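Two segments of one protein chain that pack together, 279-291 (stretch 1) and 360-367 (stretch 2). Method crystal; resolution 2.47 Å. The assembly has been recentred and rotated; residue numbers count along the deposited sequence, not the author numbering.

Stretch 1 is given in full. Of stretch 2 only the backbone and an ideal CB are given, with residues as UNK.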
# COMPACT_ATOMS: atom_id res chain seq x y z
N ASN A 279 9.19 -9.11 32.77
CA ASN A 279 9.15 -7.68 33.06
C ASN A 279 7.73 -7.11 33.05
O ASN A 279 7.55 -5.89 33.00
CB ASN A 279 10.02 -6.91 32.07
CG ASN A 279 9.61 -7.13 30.63
OD1 ASN A 279 9.33 -8.26 30.22
ND2 ASN A 279 9.56 -6.06 29.85
N PHE A 280 6.73 -7.98 33.09
CA PHE A 280 5.33 -7.56 33.10
C PHE A 280 4.60 -8.34 34.19
O PHE A 280 3.75 -9.18 33.89
CB PHE A 280 4.70 -7.83 31.73
CG PHE A 280 3.38 -7.13 31.52
CD1 PHE A 280 2.96 -6.10 32.34
CD2 PHE A 280 2.55 -7.52 30.47
CE1 PHE A 280 1.75 -5.47 32.12
CE2 PHE A 280 1.34 -6.90 30.26
CZ PHE A 280 0.94 -5.87 31.08
N PRO A 281 4.94 -8.07 35.46
CA PRO A 281 4.47 -8.85 36.61
C PRO A 281 3.00 -8.61 36.97
O PRO A 281 2.72 -8.06 38.04
CB PRO A 281 5.38 -8.37 37.74
CG PRO A 281 5.70 -6.96 37.38
CD PRO A 281 5.78 -6.93 35.87
N VAL A 282 2.09 -9.01 36.09
CA VAL A 282 0.66 -8.90 36.37
C VAL A 282 0.23 -10.02 37.31
O VAL A 282 0.38 -11.20 36.99
CB VAL A 282 -0.17 -8.98 35.08
CG1 VAL A 282 -1.66 -9.02 35.40
CG2 VAL A 282 0.15 -7.81 34.16
N LYS A 283 -0.32 -9.65 38.46
CA LYS A 283 -0.76 -10.62 39.45
C LYS A 283 -2.27 -10.83 39.37
O LYS A 283 -3.01 -9.91 39.02
CB LYS A 283 -0.35 -10.18 40.86
CG LYS A 283 1.14 -9.93 41.02
CD LYS A 283 1.95 -11.13 40.56
CE LYS A 283 3.44 -10.87 40.63
NZ LYS A 283 4.23 -12.01 40.09
N ASN A 284 -2.70 -12.04 39.69
CA ASN A 284 -4.11 -12.41 39.61
C ASN A 284 -5.00 -11.45 40.39
O ASN A 284 -6.10 -11.12 39.94
CB ASN A 284 -4.30 -13.84 40.12
CG ASN A 284 -5.73 -14.31 40.01
OD1 ASN A 284 -6.25 -14.51 38.92
ND2 ASN A 284 -6.38 -14.51 41.16
N GLU A 285 -4.53 -10.99 41.54
CA GLU A 285 -5.31 -10.10 42.39
C GLU A 285 -5.72 -8.84 41.63
O GLU A 285 -6.78 -8.27 41.88
CB GLU A 285 -4.52 -9.72 43.66
CG GLU A 285 -4.01 -8.27 43.72
CD GLU A 285 -2.50 -8.18 43.85
OE1 GLU A 285 -1.86 -9.19 44.19
OE2 GLU A 285 -1.95 -7.08 43.61
N MET A 286 -4.88 -8.42 40.69
CA MET A 286 -5.09 -7.18 39.97
C MET A 286 -6.24 -7.29 38.97
O MET A 286 -6.92 -6.31 38.70
CB MET A 286 -3.82 -6.77 39.23
CG MET A 286 -2.60 -6.60 40.12
SD MET A 286 -1.10 -6.36 39.15
CE MET A 286 0.11 -6.07 40.44
N VAL A 287 -6.47 -8.49 38.44
CA VAL A 287 -7.36 -8.64 37.29
C VAL A 287 -8.41 -9.73 37.44
O VAL A 287 -9.19 -9.97 36.52
CB VAL A 287 -6.54 -8.96 36.02
CG1 VAL A 287 -5.58 -7.82 35.70
CG2 VAL A 287 -5.79 -10.27 36.19
N GLU A 288 -8.44 -10.39 38.59
CA GLU A 288 -9.27 -11.58 38.76
C GLU A 288 -10.77 -11.32 38.54
O GLU A 288 -11.44 -12.11 37.89
CB GLU A 288 -9.06 -12.20 40.14
CG GLU A 288 -9.77 -13.54 40.31
CD GLU A 288 -9.66 -14.09 41.71
OE1 GLU A 288 -9.72 -13.29 42.68
OE2 GLU A 288 -9.50 -15.32 41.85
N LYS A 289 -11.28 -10.21 39.08
CA LYS A 289 -12.70 -9.91 38.97
C LYS A 289 -13.09 -9.43 37.58
O LYS A 289 -14.27 -9.28 37.26
CB LYS A 289 -13.13 -8.90 40.03
CG LYS A 289 -13.40 -9.52 41.40
CD LYS A 289 -13.70 -8.47 42.47
CE LYS A 289 -15.08 -7.83 42.28
NZ LYS A 289 -16.19 -8.74 42.69
N LEU A 290 -12.09 -9.17 36.74
CA LEU A 290 -12.33 -8.82 35.35
C LEU A 290 -12.53 -10.07 34.50
O LEU A 290 -13.16 -10.03 33.45
CB LEU A 290 -11.15 -8.01 34.79
CG LEU A 290 -10.83 -6.71 35.52
CD1 LEU A 290 -9.55 -6.09 34.97
CD2 LEU A 290 -11.99 -5.74 35.40
N LEU A 291 -12.00 -11.19 34.98
CA LEU A 291 -12.11 -12.46 34.26
C LEU A 291 -13.45 -13.11 34.53
O LEU A 291 -14.30 -12.56 35.24
CB LEU A 291 -10.98 -13.41 34.69
CG LEU A 291 -9.58 -12.80 34.80
CD1 LEU A 291 -8.57 -13.87 35.17
CD2 LEU A 291 -9.19 -12.11 33.51
N UNK A 360 4.07 1.44 37.41
CA UNK A 360 3.22 0.42 37.99
C UNK A 360 2.32 -0.22 36.94
O UNK A 360 2.30 0.21 35.79
CB UNK A 360 2.37 1.02 39.12
N UNK A 361 1.58 -1.24 37.35
CA UNK A 361 0.59 -1.87 36.48
C UNK A 361 -0.78 -1.23 36.71
O UNK A 361 -1.29 -1.22 37.82
CB UNK A 361 0.53 -3.38 36.73
N UNK A 362 -1.36 -0.71 35.63
CA UNK A 362 -2.66 -0.06 35.69
C UNK A 362 -3.76 -1.07 35.36
O UNK A 362 -3.57 -1.97 34.55
CB UNK A 362 -2.71 1.13 34.73
N UNK A 363 -4.91 -0.91 36.00
CA UNK A 363 -5.99 -1.88 35.90
C UNK A 363 -7.31 -1.23 36.28
O UNK A 363 -7.40 -0.51 37.28
CB UNK A 363 -5.71 -3.09 36.79
N UNK A 364 -8.37 -1.47 35.48
CA UNK A 364 -9.66 -0.82 35.73
C UNK A 364 -10.31 -1.29 37.03
O UNK A 364 -11.20 -0.62 37.55
CB UNK A 364 -10.61 -1.08 34.56
N UNK A 365 -9.87 -2.44 37.52
CA UNK A 365 -10.32 -2.97 38.80
C UNK A 365 -9.72 -2.24 40.01
O UNK A 365 -10.41 -2.00 41.00
CB UNK A 365 -9.98 -4.46 38.88
N UNK A 366 -8.44 -1.87 39.92
CA UNK A 366 -7.72 -1.33 41.07
C UNK A 366 -7.46 0.17 40.95
O UNK A 366 -7.11 0.82 41.94
CB UNK A 366 -6.39 -2.07 41.24
N UNK A 367 -7.64 0.72 39.76
CA UNK A 367 -7.34 2.13 39.53
C UNK A 367 -8.60 2.95 39.30
O UNK A 367 -9.67 2.41 39.01
CB UNK A 367 -6.40 2.28 38.33

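Position 360 has nothing of stretch 1 within 5.5 Å of its CB, so almost any residue would do. It is Ser 360, which makes no contact across the interface.

Position 361 is different. Its extended backbone angles (-94/123) send the CB toward stretch 1, with Met 286 SD, Val 282 CG2 and Phe 280 CE1 4.2, 5.1 and 5.2 Å from that CB. These neighbours form an apolar hollow deep enough for a side chain longer than alanine; isoleucine, valine, leucine or methionine would suit. The residue is Ile 361, and its CD1 fills the hollow, 3.8 Å from Val 282 CG2, 4.0 Å from Met 286 SD and 4.1 Å from Pro 281 CG. The same CD1 lies 3.0 Å from Pro 281 O.

At 362 the extended chain turns its CB away. Trp 362 does not touch stretch 1.

At 363 the CB again points toward stretch 1, 3.9 Å from Met 286 O, with Val 287 CG1 and Leu 290 CD1 beyond. Space is short, and the phi of -159° favours extended conformations, so a small or beta-branched residue such as threonine, valine, serine or alanine looks right. Thr 363 presses CG2 to 2.9 Å from Met 286 O.

Position 364 has phi -67°, compatible with proline, and a sideways CB 4.9 Å from Leu 290 CD2; proline or a modest apolar residue would suit. In Pro 364, ring atom CG packs 3.7 Å from Leu 290 CD1.

The CB at 365 points toward the helical segment, 3.6 Å from Met 286 O and 4.1 Å from Leu 290 CG. A branched or flexible apolar chain could spread over this surface, with leucine or methionine the natural candidates. Leu 365 spreads its two methyls: CD2 lies 3.3 Å from Met 286 O, while CD1 reaches Lys 289 CB at 3.6 Å.

Position 366 also points its CB toward stretch 1, but the nearest atom, Met 286 O, is 5.0 Å away. A long chain could cross that gap, and the carboxylate of Glu 285 might seem to invite a basic one. Lys 366 instead makes its closest approach through CE, 3.3 Å from Glu 285 O, and forms no salt bridge.

Position 367 is out of reach. Asp 367 works locally, its OD2 accepting a 2.8 Å hydrogen bond from Thr 363 N.

Stretch 2 360-367: SIWTPLKD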
# COMPACT_ATOMS: atom_id res chain seq x y z
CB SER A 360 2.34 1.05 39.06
OG SER A 360 1.48 2.01 38.48
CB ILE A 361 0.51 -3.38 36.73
CG1 ILE A 361 1.85 -4.03 36.40
CG2 ILE A 361 -0.61 -4.00 35.90
CD1 ILE A 361 1.90 -5.52 36.64
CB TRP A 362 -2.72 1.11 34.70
CG TRP A 362 -1.60 2.08 34.88
CD1 TRP A 362 -0.34 1.98 34.37
CD2 TRP A 362 -1.63 3.30 35.63
NE1 TRP A 362 0.42 3.06 34.75
CE2 TRP A 362 -0.35 3.89 35.52
CE3 TRP A 362 -2.61 3.95 36.37
CZ2 TRP A 362 -0.04 5.10 36.13
CZ3 TRP A 362 -2.29 5.15 36.98
CH2 TRP A 362 -1.02 5.71 36.86
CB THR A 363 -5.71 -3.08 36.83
OG1 THR A 363 -4.87 -4.02 36.15
CG2 THR A 363 -6.97 -3.76 37.24
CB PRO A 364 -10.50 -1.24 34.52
CG PRO A 364 -9.90 -2.53 34.07
CD PRO A 364 -8.43 -2.40 34.34
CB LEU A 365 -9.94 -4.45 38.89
CG LEU A 365 -10.60 -5.28 39.99
CD1 LEU A 365 -12.09 -5.42 39.73
CD2 LEU A 365 -9.94 -6.64 40.09
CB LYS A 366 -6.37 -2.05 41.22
CG LYS A 366 -6.47 -3.53 41.55
CD LYS A 366 -7.17 -3.76 42.88
CE LYS A 366 -7.21 -5.24 43.24
NZ LYS A 366 -7.98 -5.48 44.49
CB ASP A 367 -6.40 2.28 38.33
CG ASP A 367 -5.01 1.76 38.60
OD1 ASP A 367 -4.17 2.54 39.10
OD2 ASP A 367 -4.75 0.57 38.33
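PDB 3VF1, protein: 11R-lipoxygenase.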